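Local coordinates for lipolytic protein G-D-S-L family (Veillonella parvula DSM 2008, PDB 4RW0) that probably hydrolyses ester bonds as a GDSL-type lipase or acylhydrolase of the SGNH hydrolase clan, at residues R15-P20 / G42-S47; Y21-V26 / P166-Y171; T67-L72 / M104-L109; N139-D144 / L179-R184. All blocks are in the same frame, centred on the assembly; numbering follows the deposited sequence.

Contact 1: residues R15-P20 / G42-S47; sequences RGYDVP and GEDGCS
Arg-15 and Asp-44 join the end of helix 12-15, with its G-D-S serine, to the loop between strand 36-40 and helix 48-59 in an SGNH-hydrolase fold. The grip is a side-on salt bridge with one nitrogen for each oxygen. NE of Arg-15 gives its hydrogen to OD1 of Asp-44 at 2.9 Å, reaching it from the syn side but 30° out of the carboxylate plane. NH2 of Arg-15 sits 2.8 Å from OD2 of Asp-44, on that oxygen's syn lone pair and close to the guanidinium plane. The two flat groups are turned 45° against each other, so the fork is twisted. Arg-15 reaches round by bending at chi2 and chi3, and on the way its CG passes 3.5 Å from the carbonyl O of Gly-42. At Gly-42 the backbones come close, and a CB there would run into Arg-15 N.

Tyr-17 stands next to the bridge: its CD1 lies 3.8 Å from Asp-44 OD2, with the ring nearly perpendicular to the carboxylate and Arg-15 NH2 at the ring's edge. A cis peptide follows Tyr-17, and CB of Asp-18 lies over the centre of the tyrosine ring. Beyond the two segments, Tyr-17 also meets the ring of His-165, while Glu-43 turns to Asn-54 and the O of Cys-46 accepts from Asn-77. The loop after the second strand, next to the G-D-S turn and bonded to Asn-77, is consistent with the rim of the active site in SGNH hydrolases.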
loop_
_atom_site.group_PDB
_atom_site.type_symbol
_atom_site.label_atom_id
_atom_site.label_comp_id
_atom_site.label_asym_id
_atom_site.label_seq_id
_atom_site.Cartn_x
_atom_site.Cartn_y
_atom_site.Cartn_z
ATOM N N ARG A 15 -1.721 7.806 1.416
ATOM C CA ARG A 15 -1.927 9.099 2.154
ATOM C C ARG A 15 -3.461 9.309 2.392
ATOM O O ARG A 15 -3.870 9.764 3.441
ATOM C CB ARG A 15 -1.403 10.267 1.352
ATOM C CG ARG A 15 -0.973 11.470 2.150
ATOM C CD ARG A 15 -2.093 12.438 2.331
ATOM N NE ARG A 15 -2.536 13.131 1.110
ATOM C CZ ARG A 15 -3.714 13.771 1.036
ATOM N NH1 ARG A 15 -4.545 13.829 2.076
ATOM N NH2 ARG A 15 -4.110 14.334 -0.084
ATOM N N GLY A 16 -4.287 8.919 1.443
ATOM C CA GLY A 16 -5.743 9.138 1.521
ATOM C C GLY A 16 -6.317 10.330 0.747
ATOM O O GLY A 16 -7.139 11.068 1.262
ATOM N N TYR A 17 -5.846 10.513 -0.476
ATOM C CA TYR A 17 -6.315 11.509 -1.352
ATOM C C TYR A 17 -7.615 10.945 -1.927
ATOM O O TYR A 17 -7.633 9.780 -2.468
ATOM C CB TYR A 17 -5.313 11.758 -2.496
ATOM C CG TYR A 17 -5.722 12.812 -3.507
ATOM C CD1 TYR A 17 -5.379 14.145 -3.328
ATOM C CD2 TYR A 17 -6.425 12.470 -4.637
ATOM C CE1 TYR A 17 -5.747 15.104 -4.261
ATOM C CE2 TYR A 17 -6.823 13.422 -5.569
ATOM C CZ TYR A 17 -6.469 14.726 -5.367
ATOM O OH TYR A 17 -6.857 15.671 -6.255
ATOM N N ASP A 18 -8.691 11.692 -1.873
ATOM C CA ASP A 18 -8.826 13.102 -1.467
ATOM C C ASP A 18 -10.106 13.211 -0.525
ATOM O O ASP A 18 -11.182 13.637 -0.908
ATOM C CB ASP A 18 -9.154 13.856 -2.768
ATOM C CG ASP A 18 -9.418 15.322 -2.546
ATOM O OD1 ASP A 18 -8.945 15.841 -1.510
ATOM O OD2 ASP A 18 -10.107 15.935 -3.384
ATOM N N VAL A 19 -10.014 12.666 0.654
ATOM C CA VAL A 19 -11.131 12.575 1.560
ATOM C C VAL A 19 -10.635 13.215 2.866
ATOM O O VAL A 19 -9.418 13.413 3.044
ATOM C CB VAL A 19 -11.541 11.127 1.785
ATOM C CG1 VAL A 19 -11.989 10.488 0.467
ATOM C CG2 VAL A 19 -10.379 10.316 2.398
ATOM N N PRO A 20 -11.553 13.572 3.749
ATOM C CA PRO A 20 -11.110 14.215 4.996
ATOM C C PRO A 20 -10.181 13.352 5.830
ATOM O O PRO A 20 -10.235 12.121 5.809
ATOM C CB PRO A 20 -12.431 14.513 5.735
ATOM C CG PRO A 20 -13.459 14.648 4.626
ATOM C CD PRO A 20 -13.042 13.570 3.616
ATOM N N GLY A 42 2.856 8.465 3.653
ATOM C CA GLY A 42 2.458 8.477 2.306
ATOM C C GLY A 42 2.643 9.852 1.708
ATOM O O GLY A 42 2.428 10.872 2.379
ATOM N N GLU A 43 2.852 9.910 0.410
ATOM C CA GLU A 43 3.151 11.210 -0.238
ATOM C C GLU A 43 2.479 11.227 -1.594
ATOM O O GLU A 43 2.701 10.367 -2.446
ATOM C CB GLU A 43 4.659 11.388 -0.393
ATOM C CG GLU A 43 5.080 12.630 -1.163
ATOM C CD GLU A 43 6.578 12.537 -1.613
ATOM O OE1 GLU A 43 7.447 12.080 -0.819
ATOM O OE2 GLU A 43 6.875 12.847 -2.797
ATOM N N ASP A 44 1.659 12.230 -1.806
ATOM C CA ASP A 44 0.968 12.338 -3.042
ATOM C C ASP A 44 1.919 12.514 -4.224
ATOM O O ASP A 44 2.868 13.252 -4.143
ATOM C CB ASP A 44 0.020 13.563 -3.036
ATOM C CG ASP A 44 -1.157 13.436 -2.041
ATOM O OD1 ASP A 44 -1.389 12.363 -1.474
ATOM O OD2 ASP A 44 -1.893 14.453 -1.829
ATOM N N GLY A 45 1.651 11.798 -5.300
ATOM C CA GLY A 45 2.444 11.921 -6.486
ATOM C C GLY A 45 3.698 11.056 -6.434
ATOM O O GLY A 45 4.415 11.017 -7.404
ATOM N N CYS A 46 3.914 10.306 -5.367
ATOM C CA CYS A 46 5.181 9.585 -5.167
ATOM C C CYS A 46 5.425 8.422 -6.155
ATOM O O CYS A 46 4.521 7.632 -6.480
ATOM C CB CYS A 46 5.181 8.989 -3.752
ATOM S SG CYS A 46 6.798 8.543 -3.126
ATOM N N SER A 47 6.658 8.312 -6.625
ATOM C CA SER A 47 7.091 7.134 -7.412
ATOM C C SER A 47 7.724 6.076 -6.488
ATOM O O SER A 47 7.977 6.353 -5.315
ATOM C CB SER A 47 8.147 7.551 -8.458
ATOM O OG SER A 47 9.338 8.034 -7.774
#

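Contact 2: residues Y21-V26 / P166-Y171; sequences YGRGWV and PNERGY
Arg-23 NH1 and Glu-168 OE1 form a salt bridge at 2.8 Å on the outer side of this contact. The oxygen lies in the guanidinium plane, at its edge, and is met on its syn side. The two planes stand 83° apart, and one N-H, from NH1, carries the bond; CD of Arg-23 rests 3.4 Å from the same OE1. Inward of the bridge a water donates to both backbones, at 2.8 Å to Arg-23 O and 2.8 Å to Glu-168 O.

Deeper still comes Tyr-171. Its ring has CA of Gly-24 over one face, toward the rim, and CB of Pro-166 over the centre of the other. Trp-25 crosses it at about a right angle, presenting the edge of the indole: CD1 of Trp-25 is 3.8 Å from CD1 of Tyr-171. In Trp-25 a chi1 of 67° sets CG between the backbone N and the carbonyl carbon, the crowded position.

Both segments run into helices, 25-32 and 168-182, with Gly-24 and Asn-167 as N-caps. OD1 of Asn-167 accepts from Gly-170 N at 3.0 Å, nearly along the C=O axis, and weakly from Arg-169 N. Segment 166-171 directly follows a histidine that, as in relatives, probably belongs to the active site.

Further out, the hydroxyl of Tyr-171 bonds to Tyr-17 O and NE1 of Trp-25 to Ile-13 O, which hold the tip of the tyrosine and the pyrrole edge of the indole. Val-26 CG2 covers one face of the indole, and the rings of Phe-71 and Phe-145 also meet it.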
loop_
_atom_site.group_PDB
_atom_site.type_symbol
_atom_site.label_atom_id
_atom_site.label_comp_id
_atom_site.label_asym_id
_atom_site.label_seq_id
_atom_site.Cartn_x
_atom_site.Cartn_y
_atom_site.Cartn_z
ATOM N N TYR A 21 -9.267 14.002 6.558
ATOM C CA TYR A 21 -8.349 13.316 7.419
ATOM C C TYR A 21 -9.137 12.505 8.377
ATOM O O TYR A 21 -10.016 13.005 9.003
ATOM C CB TYR A 21 -7.386 14.322 8.183
ATOM C CG TYR A 21 -6.383 13.564 9.035
ATOM C CD1 TYR A 21 -5.227 12.994 8.468
ATOM C CD2 TYR A 21 -6.609 13.361 10.371
ATOM C CE1 TYR A 21 -4.346 12.227 9.236
ATOM C CE2 TYR A 21 -5.725 12.626 11.147
ATOM C CZ TYR A 21 -4.575 12.095 10.561
ATOM O OH TYR A 21 -3.793 11.319 11.343
ATOM N N GLY A 22 -8.833 11.236 8.503
ATOM C CA GLY A 22 -9.624 10.310 9.288
ATOM C C GLY A 22 -10.419 9.333 8.428
ATOM O O GLY A 22 -10.748 8.252 8.889
ATOM N N ARG A 23 -10.543 9.630 7.192
ATOM C CA ARG A 23 -11.281 8.721 6.365
ATOM C C ARG A 23 -10.533 7.978 5.286
ATOM O O ARG A 23 -11.107 7.190 4.532
ATOM C CB ARG A 23 -12.466 9.472 5.775
ATOM C CG ARG A 23 -13.512 9.707 6.852
ATOM C CD ARG A 23 -14.635 10.659 6.489
ATOM N NE ARG A 23 -15.498 10.808 7.658
ATOM C CZ ARG A 23 -16.804 10.566 7.679
ATOM N NH1 ARG A 23 -17.436 10.185 6.578
ATOM N NH2 ARG A 23 -17.481 10.719 8.808
ATOM N N GLY A 24 -9.266 8.211 5.193
ATOM C CA GLY A 24 -8.352 7.358 4.432
ATOM C C GLY A 24 -8.231 6.047 5.154
ATOM O O GLY A 24 -8.471 5.950 6.384
ATOM N N TRP A 25 -7.838 4.992 4.465
ATOM C CA TRP A 25 -7.822 3.687 5.092
ATOM C C TRP A 25 -6.866 3.530 6.251
ATOM O O TRP A 25 -7.134 2.810 7.202
ATOM C CB TRP A 25 -7.587 2.547 4.076
ATOM C CG TRP A 25 -6.210 2.496 3.408
ATOM C CD1 TRP A 25 -5.804 3.165 2.277
ATOM C CD2 TRP A 25 -5.060 1.808 3.897
ATOM N NE1 TRP A 25 -4.444 2.896 2.036
ATOM C CE2 TRP A 25 -3.983 2.076 3.024
ATOM C CE3 TRP A 25 -4.835 0.999 4.989
ATOM C CZ2 TRP A 25 -2.725 1.484 3.188
ATOM C CZ3 TRP A 25 -3.602 0.471 5.179
ATOM C CH2 TRP A 25 -2.544 0.721 4.279
ATOM N N VAL A 26 -5.743 4.224 6.208
ATOM C CA VAL A 26 -4.791 4.123 7.340
ATOM C C VAL A 26 -5.373 4.679 8.613
ATOM O O VAL A 26 -5.278 4.089 9.702
ATOM C CB VAL A 26 -3.437 4.828 6.993
ATOM C CG1 VAL A 26 -2.472 4.835 8.195
ATOM C CG2 VAL A 26 -2.792 4.156 5.791
ATOM N N PRO A 166 -9.522 5.871 -4.898
ATOM C CA PRO A 166 -10.729 5.457 -4.245
ATOM C C PRO A 166 -11.552 6.637 -3.760
ATOM O O PRO A 166 -11.005 7.717 -3.475
ATOM C CB PRO A 166 -10.228 4.582 -3.084
ATOM C CG PRO A 166 -8.835 4.154 -3.487
ATOM C CD PRO A 166 -8.302 5.360 -4.221
ATOM N N ASN A 167 -12.873 6.489 -3.709
ATOM C CA ASN A 167 -13.709 7.413 -2.937
ATOM C C ASN A 167 -13.807 6.885 -1.472
ATOM O O ASN A 167 -13.186 5.909 -1.155
ATOM C CB ASN A 167 -15.088 7.588 -3.603
ATOM C CG ASN A 167 -15.891 6.322 -3.576
ATOM O OD1 ASN A 167 -15.693 5.438 -2.729
ATOM N ND2 ASN A 167 -16.841 6.223 -4.493
ATOM N N GLU A 168 -14.616 7.523 -0.607
ATOM C CA GLU A 168 -14.726 7.126 0.808
ATOM C C GLU A 168 -15.159 5.708 0.971
ATOM O O GLU A 168 -14.731 5.035 1.890
ATOM C CB GLU A 168 -15.705 8.016 1.560
ATOM C CG GLU A 168 -15.124 9.377 2.016
ATOM C CD GLU A 168 -16.046 10.143 2.963
ATOM O OE1 GLU A 168 -16.634 9.547 3.932
ATOM O OE2 GLU A 168 -16.162 11.386 2.807
ATOM N N ARG A 169 -16.045 5.214 0.095
ATOM C CA ARG A 169 -16.475 3.810 0.212
ATOM C C ARG A 169 -15.334 2.889 -0.084
ATOM O O ARG A 169 -15.143 1.896 0.590
ATOM C CB ARG A 169 -17.706 3.512 -0.705
ATOM C CG ARG A 169 -18.116 2.018 -0.670
ATOM C CD ARG A 169 -19.332 1.652 -1.525
ATOM N NE ARG A 169 -20.544 2.256 -1.011
ATOM C CZ ARG A 169 -21.088 3.330 -1.443
ATOM N NH1 ARG A 169 -20.604 3.985 -2.476
ATOM N NH2 ARG A 169 -22.178 3.774 -0.825
ATOM N N GLY A 170 -14.568 3.225 -1.102
ATOM C CA GLY A 170 -13.426 2.406 -1.479
ATOM C C GLY A 170 -12.397 2.371 -0.364
ATOM O O GLY A 170 -11.839 1.363 -0.087
ATOM N N TYR A 171 -12.196 3.517 0.312
ATOM C CA TYR A 171 -11.253 3.530 1.468
ATOM C C TYR A 171 -11.776 2.712 2.651
ATOM O O TYR A 171 -10.985 2.031 3.332
ATOM C CB TYR A 171 -10.944 4.958 1.868
ATOM C CG TYR A 171 -9.925 5.682 0.975
ATOM C CD1 TYR A 171 -8.721 5.099 0.741
ATOM C CD2 TYR A 171 -10.173 6.912 0.399
ATOM C CE1 TYR A 171 -7.785 5.697 -0.090
ATOM C CE2 TYR A 171 -9.225 7.583 -0.414
ATOM C CZ TYR A 171 -8.022 6.950 -0.645
ATOM O OH TYR A 171 -6.986 7.493 -1.384
HETATM O O HOH W 1 -13.757 6.586 4.017
#

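Contact 3: residues T67-L72 / M104-L109; sequences TRHIFL and MVIIGL
The carbonyl O of Ile-70 is gripped twice from the neighbouring strand: Ile-106 N donates to it at 2.8 Å, and Val-105 CA adds a C-H...O contact at 3.2 Å. Met-104 O is held in the same way, by Ile-70 N at 2.9 Å and by His-69 CA. Met-104 N to Arg-68 O, Leu-72 N to Ile-106 O and Gly-108 N to Leu-72 O complete five backbone bonds between parallel strands 69-72 and 104-108, their directions 26° apart.

On the face with His-69 and Phe-71, Met-104, a selenomethionine, folds over the imidazole. Its CB sits over the ring face, 4.0 Å from the ring centre; SE lies obliquely, and the bend at chi3 (-85°) turns CE to within 3.4 Å of His-69 CE1. ND1 of His-69 donates weakly to Thr-67 O. An alanine at His-69 would probably leave the selenomethionine chain without the surface it lies on and Thr-67 O without that bond. Farther along, Phe-71 CE1 packs 3.7 Å from Gly-108 CA, where any CB would collide with the ring.

On the other face, Leu-72 CD1 meets Val-105 CG1 at 4.1 Å under helices 48-59 and 85-100. Arg-68, just before the strand, pairs with Glu-5. These are central strands of the SGNH α/β/α sandwich: buried peptide groups pair with each other, and both faces are left to apolar and aromatic packing.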
loop_
_atom_site.group_PDB
_atom_site.type_symbol
_atom_site.label_atom_id
_atom_site.label_comp_id
_atom_site.label_asym_id
_atom_site.label_seq_id
_atom_site.Cartn_x
_atom_site.Cartn_y
_atom_site.Cartn_z
ATOM N N THR A 67 9.122 -5.093 17.640
ATOM C CA THR A 67 7.772 -5.380 17.150
ATOM C C THR A 67 7.209 -4.465 16.051
ATOM O O THR A 67 6.028 -4.615 15.625
ATOM C CB THR A 67 6.778 -5.380 18.280
ATOM O OG1 THR A 67 6.677 -4.054 18.811
ATOM C CG2 THR A 67 7.215 -6.454 19.344
ATOM N N ARG A 68 8.029 -3.546 15.557
ATOM C CA ARG A 68 7.588 -2.654 14.468
ATOM C C ARG A 68 7.247 -3.394 13.203
ATOM O O ARG A 68 7.969 -4.284 12.788
ATOM C CB ARG A 68 8.662 -1.588 14.179
ATOM C CG ARG A 68 8.390 -0.665 12.988
ATOM C CD ARG A 68 9.622 0.139 12.658
ATOM N NE ARG A 68 9.938 1.075 13.683
ATOM C CZ ARG A 68 11.152 1.217 14.236
ATOM N NH1 ARG A 68 12.178 0.502 13.816
ATOM N NH2 ARG A 68 11.352 2.167 15.119
ATOM N N HIS A 69 6.147 -2.979 12.561
ATOM C CA HIS A 69 5.846 -3.341 11.206
ATOM C C HIS A 69 5.902 -2.122 10.294
ATOM O O HIS A 69 5.653 -0.978 10.711
ATOM C CB HIS A 69 4.441 -4.064 11.135
ATOM C CG HIS A 69 4.472 -5.446 11.740
ATOM N ND1 HIS A 69 4.504 -5.663 13.105
ATOM C CD2 HIS A 69 4.431 -6.675 11.171
ATOM C CE1 HIS A 69 4.514 -6.960 13.351
ATOM N NE2 HIS A 69 4.502 -7.596 12.193
ATOM N N ILE A 70 6.257 -2.369 9.069
ATOM C CA ILE A 70 6.411 -1.359 8.041
ATOM C C ILE A 70 5.559 -1.775 6.861
ATOM O O ILE A 70 5.819 -2.781 6.193
ATOM C CB ILE A 70 7.857 -1.166 7.624
ATOM C CG1 ILE A 70 8.686 -0.828 8.820
ATOM C CG2 ILE A 70 8.007 -0.112 6.530
ATOM C CD1 ILE A 70 10.139 -0.974 8.622
ATOM N N PHE A 71 4.531 -0.974 6.579
ATOM C CA PHE A 71 3.699 -1.216 5.420
ATOM C C PHE A 71 4.224 -0.444 4.196
ATOM O O PHE A 71 4.575 0.693 4.350
ATOM C CB PHE A 71 2.252 -0.756 5.745
ATOM C CG PHE A 71 1.356 -0.705 4.502
ATOM C CD1 PHE A 71 0.677 -1.854 4.085
ATOM C CD2 PHE A 71 1.312 0.399 3.689
ATOM C CE1 PHE A 71 -0.096 -1.846 2.969
ATOM C CE2 PHE A 71 0.522 0.392 2.526
ATOM C CZ PHE A 71 -0.155 -0.762 2.166
ATOM N N LEU A 72 4.297 -1.044 3.020
ATOM C CA LEU A 72 4.745 -0.410 1.807
ATOM C C LEU A 72 3.746 -0.726 0.676
ATOM O O LEU A 72 3.325 -1.865 0.466
ATOM C CB LEU A 72 6.059 -1.031 1.295
ATOM C CG LEU A 72 7.144 -1.150 2.286
ATOM C CD1 LEU A 72 8.316 -1.873 1.662
ATOM C CD2 LEU A 72 7.495 0.275 2.667
HETATM N N MSE A 104 9.397 -5.573 10.387
HETATM C CA MSE A 104 8.722 -6.653 9.607
HETATM C C MSE A 104 7.792 -5.989 8.620
HETATM O O MSE A 104 6.906 -5.197 9.004
HETATM C CB MSE A 104 7.951 -7.489 10.638
HETATM C CG MSE A 104 8.895 -8.297 11.574
HETATM SE SE MSE A 104 7.851 -9.194 12.942
HETATM C CE MSE A 104 7.715 -7.742 14.249
ATOM N N VAL A 105 7.960 -6.315 7.353
ATOM C CA VAL A 105 7.331 -5.636 6.272
ATOM C C VAL A 105 5.965 -6.268 5.983
ATOM O O VAL A 105 5.776 -7.472 6.125
ATOM C CB VAL A 105 8.189 -5.728 5.021
ATOM C CG1 VAL A 105 7.476 -5.258 3.797
ATOM C CG2 VAL A 105 9.466 -4.891 5.180
ATOM N N ILE A 106 5.037 -5.415 5.615
ATOM C CA ILE A 106 3.719 -5.813 5.062
ATOM C C ILE A 106 3.563 -5.141 3.742
ATOM O O ILE A 106 3.751 -3.927 3.626
ATOM C CB ILE A 106 2.585 -5.408 6.010
ATOM C CG1 ILE A 106 2.791 -6.030 7.368
ATOM C CG2 ILE A 106 1.256 -5.813 5.392
ATOM C CD1 ILE A 106 1.990 -5.383 8.470
ATOM N N ILE A 107 3.227 -5.924 2.725
ATOM C CA ILE A 107 3.105 -5.443 1.394
ATOM C C ILE A 107 1.637 -5.226 0.986
ATOM O O ILE A 107 0.810 -6.105 1.226
ATOM C CB ILE A 107 3.716 -6.483 0.395
ATOM C CG1 ILE A 107 5.198 -6.669 0.659
ATOM C CG2 ILE A 107 3.579 -6.022 -1.031
ATOM C CD1 ILE A 107 5.800 -7.824 -0.116
ATOM N N GLY A 108 1.328 -4.074 0.385
ATOM C CA GLY A 108 -0.006 -3.827 -0.149
ATOM C C GLY A 108 0.022 -3.964 -1.631
ATOM O O GLY A 108 0.981 -3.545 -2.270
ATOM N N LEU A 109 -0.980 -4.618 -2.208
ATOM C CA LEU A 109 -1.078 -4.735 -3.663
ATOM C C LEU A 109 -1.949 -3.597 -4.120
ATOM O O LEU A 109 -3.124 -3.556 -3.784
ATOM C CB LEU A 109 -1.698 -6.071 -4.063
ATOM C CG LEU A 109 -1.043 -7.277 -3.423
ATOM C CD1 LEU A 109 -1.743 -8.588 -3.819
ATOM C CD2 LEU A 109 0.431 -7.352 -3.783
#

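Contact 4: residues N139-D144 / L179-R184; sequences NIKVID and LEVFTR
Ile-143 holds CG1 anti to its carbonyl carbon (chi1 -51°), and Val-181 holds CG2 anti to its own, which brings these two branches together at 3.8 Å between Ile-143 CG1 and Val-181 CG2. The side chains cross at a slant, and the same CG2 of Val-181 also lies 3.8 Å from Val-142 O. Beyond CG1, CD1 of Ile-143 reaches the far end of the phenyl ring, 3.8 Å from Phe-182 CZ, with the two side chains at about a right angle. CG1 of Val-181 instead meets the aliphatic part of Lys-141, 3.9 Å from its CD, as the two side chains slide past each other in opposite directions.

An alanine at Ile-143 would probably open a gap between strand and helix, leaving Val-181 CG2 and the tip of Phe-182 without their apolar mate.

Phe-182 also stands edge-to-face with Phe-38 and touches Trp-25, so its ring joins this margin to the interior. Strand 141-143 is outermost in the sheet, hydrogen-bonded along its inner side to strand 104-108. A C-terminal helix packed on one face of the parallel sheet fits the α/β/α sandwich of the SGNH fold.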
loop_
_atom_site.group_PDB
_atom_site.type_symbol
_atom_site.label_atom_id
_atom_site.label_comp_id
_atom_site.label_asym_id
_atom_site.label_seq_id
_atom_site.Cartn_x
_atom_site.Cartn_y
_atom_site.Cartn_z
ATOM N N ASN A 139 7.794 -15.390 3.292
ATOM C CA ASN A 139 6.878 -15.359 4.418
ATOM C C ASN A 139 6.516 -13.922 4.886
ATOM O O ASN A 139 6.481 -13.615 6.055
ATOM C CB ASN A 139 7.431 -16.248 5.543
ATOM C CG ASN A 139 7.889 -17.629 5.024
ATOM O OD1 ASN A 139 7.139 -18.330 4.346
ATOM N ND2 ASN A 139 9.145 -17.990 5.311
ATOM N N ILE A 140 6.213 -13.069 3.940
ATOM C CA ILE A 140 5.813 -11.674 4.210
ATOM C C ILE A 140 4.320 -11.574 4.046
ATOM O O ILE A 140 3.798 -12.024 3.058
ATOM C CB ILE A 140 6.469 -10.745 3.187
ATOM C CG1 ILE A 140 7.982 -10.743 3.411
ATOM C CG2 ILE A 140 5.910 -9.328 3.251
ATOM C CD1 ILE A 140 8.715 -10.202 2.215
ATOM N N LYS A 141 3.650 -10.931 4.978
ATOM C CA LYS A 141 2.212 -10.696 4.830
ATOM C C LYS A 141 1.840 -9.738 3.724
ATOM O O LYS A 141 2.542 -8.786 3.488
ATOM C CB LYS A 141 1.646 -10.242 6.141
ATOM C CG LYS A 141 1.202 -11.434 6.953
ATOM C CD LYS A 141 0.765 -10.986 8.306
ATOM C CE LYS A 141 1.965 -10.842 9.211
ATOM N NZ LYS A 141 2.202 -12.123 9.926
ATOM N N VAL A 142 0.763 -10.063 3.007
ATOM C CA VAL A 142 0.245 -9.313 1.897
ATOM C C VAL A 142 -1.201 -8.818 2.178
ATOM O O VAL A 142 -2.038 -9.552 2.692
ATOM C CB VAL A 142 0.237 -10.154 0.619
ATOM C CG1 VAL A 142 -0.519 -9.464 -0.491
ATOM C CG2 VAL A 142 1.645 -10.416 0.169
ATOM N N ILE A 143 -1.474 -7.567 1.834
ATOM C CA ILE A 143 -2.839 -7.053 1.796
ATOM C C ILE A 143 -3.293 -6.811 0.357
ATOM O O ILE A 143 -2.808 -5.895 -0.327
ATOM C CB ILE A 143 -3.009 -5.752 2.648
ATOM C CG1 ILE A 143 -2.460 -5.919 4.062
ATOM C CG2 ILE A 143 -4.494 -5.305 2.627
ATOM C CD1 ILE A 143 -2.362 -4.609 4.860
ATOM N N ASP A 144 -4.238 -7.623 -0.116
ATOM C CA ASP A 144 -4.665 -7.605 -1.531
ATOM C C ASP A 144 -5.765 -6.600 -1.725
ATOM O O ASP A 144 -6.959 -6.977 -1.867
ATOM C CB ASP A 144 -5.138 -9.007 -2.005
ATOM C CG ASP A 144 -5.470 -9.056 -3.503
ATOM O OD1 ASP A 144 -5.306 -8.083 -4.276
ATOM O OD2 ASP A 144 -5.935 -10.111 -3.955
ATOM N N LEU A 179 -7.400 -4.553 7.922
ATOM C CA LEU A 179 -7.661 -5.055 9.249
ATOM C C LEU A 179 -7.676 -6.581 9.408
ATOM O O LEU A 179 -7.391 -7.091 10.495
ATOM C CB LEU A 179 -8.944 -4.452 9.832
ATOM C CG LEU A 179 -8.921 -2.940 10.201
ATOM C CD1 LEU A 179 -10.313 -2.414 10.564
ATOM C CD2 LEU A 179 -7.995 -2.729 11.350
ATOM N N GLU A 180 -7.893 -7.309 8.338
ATOM C CA GLU A 180 -7.802 -8.744 8.427
ATOM C C GLU A 180 -6.353 -9.139 8.733
ATOM O O GLU A 180 -6.147 -10.133 9.392
ATOM C CB GLU A 180 -8.238 -9.422 7.167
ATOM C CG GLU A 180 -9.720 -9.242 6.810
ATOM C CD GLU A 180 -10.054 -9.854 5.406
ATOM O OE1 GLU A 180 -9.422 -10.860 5.016
ATOM O OE2 GLU A 180 -10.909 -9.297 4.651
ATOM N N VAL A 181 -5.377 -8.330 8.316
ATOM C CA VAL A 181 -3.935 -8.605 8.604
ATOM C C VAL A 181 -3.523 -7.935 9.860
ATOM O O VAL A 181 -2.967 -8.585 10.765
ATOM C CB VAL A 181 -3.077 -8.091 7.447
ATOM C CG1 VAL A 181 -1.584 -7.945 7.839
ATOM C CG2 VAL A 181 -3.244 -8.974 6.247
ATOM N N PHE A 182 -3.846 -6.637 10.023
ATOM C CA PHE A 182 -3.342 -5.878 11.167
ATOM C C PHE A 182 -3.861 -6.350 12.506
ATOM O O PHE A 182 -3.183 -6.200 13.530
ATOM C CB PHE A 182 -3.633 -4.357 11.085
ATOM C CG PHE A 182 -2.995 -3.648 9.916
ATOM C CD1 PHE A 182 -1.705 -3.960 9.483
ATOM C CD2 PHE A 182 -3.652 -2.611 9.309
ATOM C CE1 PHE A 182 -1.127 -3.256 8.426
ATOM C CE2 PHE A 182 -3.092 -1.926 8.230
ATOM C CZ PHE A 182 -1.826 -2.262 7.797
ATOM N N THR A 183 -5.090 -6.841 12.526
ATOM C CA THR A 183 -5.716 -7.300 13.752
ATOM C C THR A 183 -5.076 -8.584 14.300
ATOM O O THR A 183 -5.137 -8.859 15.486
ATOM C CB THR A 183 -7.242 -7.494 13.518
ATOM O OG1 THR A 183 -7.827 -6.202 13.319
ATOM C CG2 THR A 183 -7.861 -8.006 14.694
ATOM N N ARG A 184 -4.474 -9.370 13.445
ATOM C CA ARG A 184 -3.896 -10.620 13.845
ATOM C C ARG A 184 -2.409 -10.479 14.216
ATOM O O ARG A 184 -1.769 -11.470 14.511
ATOM C CB ARG A 184 -4.029 -11.628 12.696
ATOM C CG ARG A 184 -5.420 -12.194 12.403
ATOM C CD ARG A 184 -5.282 -13.185 11.231
ATOM N NE ARG A 184 -6.523 -13.841 10.791
ATOM C CZ ARG A 184 -6.914 -15.077 11.131
ATOM N NH1 ARG A 184 -6.188 -15.829 11.958
ATOM N NH2 ARG A 184 -8.057 -15.563 10.652
#

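How the contacts relate
The contacts run from the loop rim, across the sheet, to its far edge. Contacts 1 and 2 lie 11 Å apart between centres, their segments alternate along the chain, and Val-19 of the first packs on Glu-168 of the second. Contact 3 is nested inside the loop closed by contact 2, about 19 Å from it between centres. Contacts 3 and 4, with centres 9 Å apart, share the parallel sheet through neighbouring strands 104-108 and 141-143, where Ile-143 N probably bonds to Ile-107 O. Helix 168-182 starts in contact 2 and ends in contact 4, so one helix connects the probable active-site side with the edge strand. Contacts 1 and 4 stand farthest apart, about 21 Å between centres.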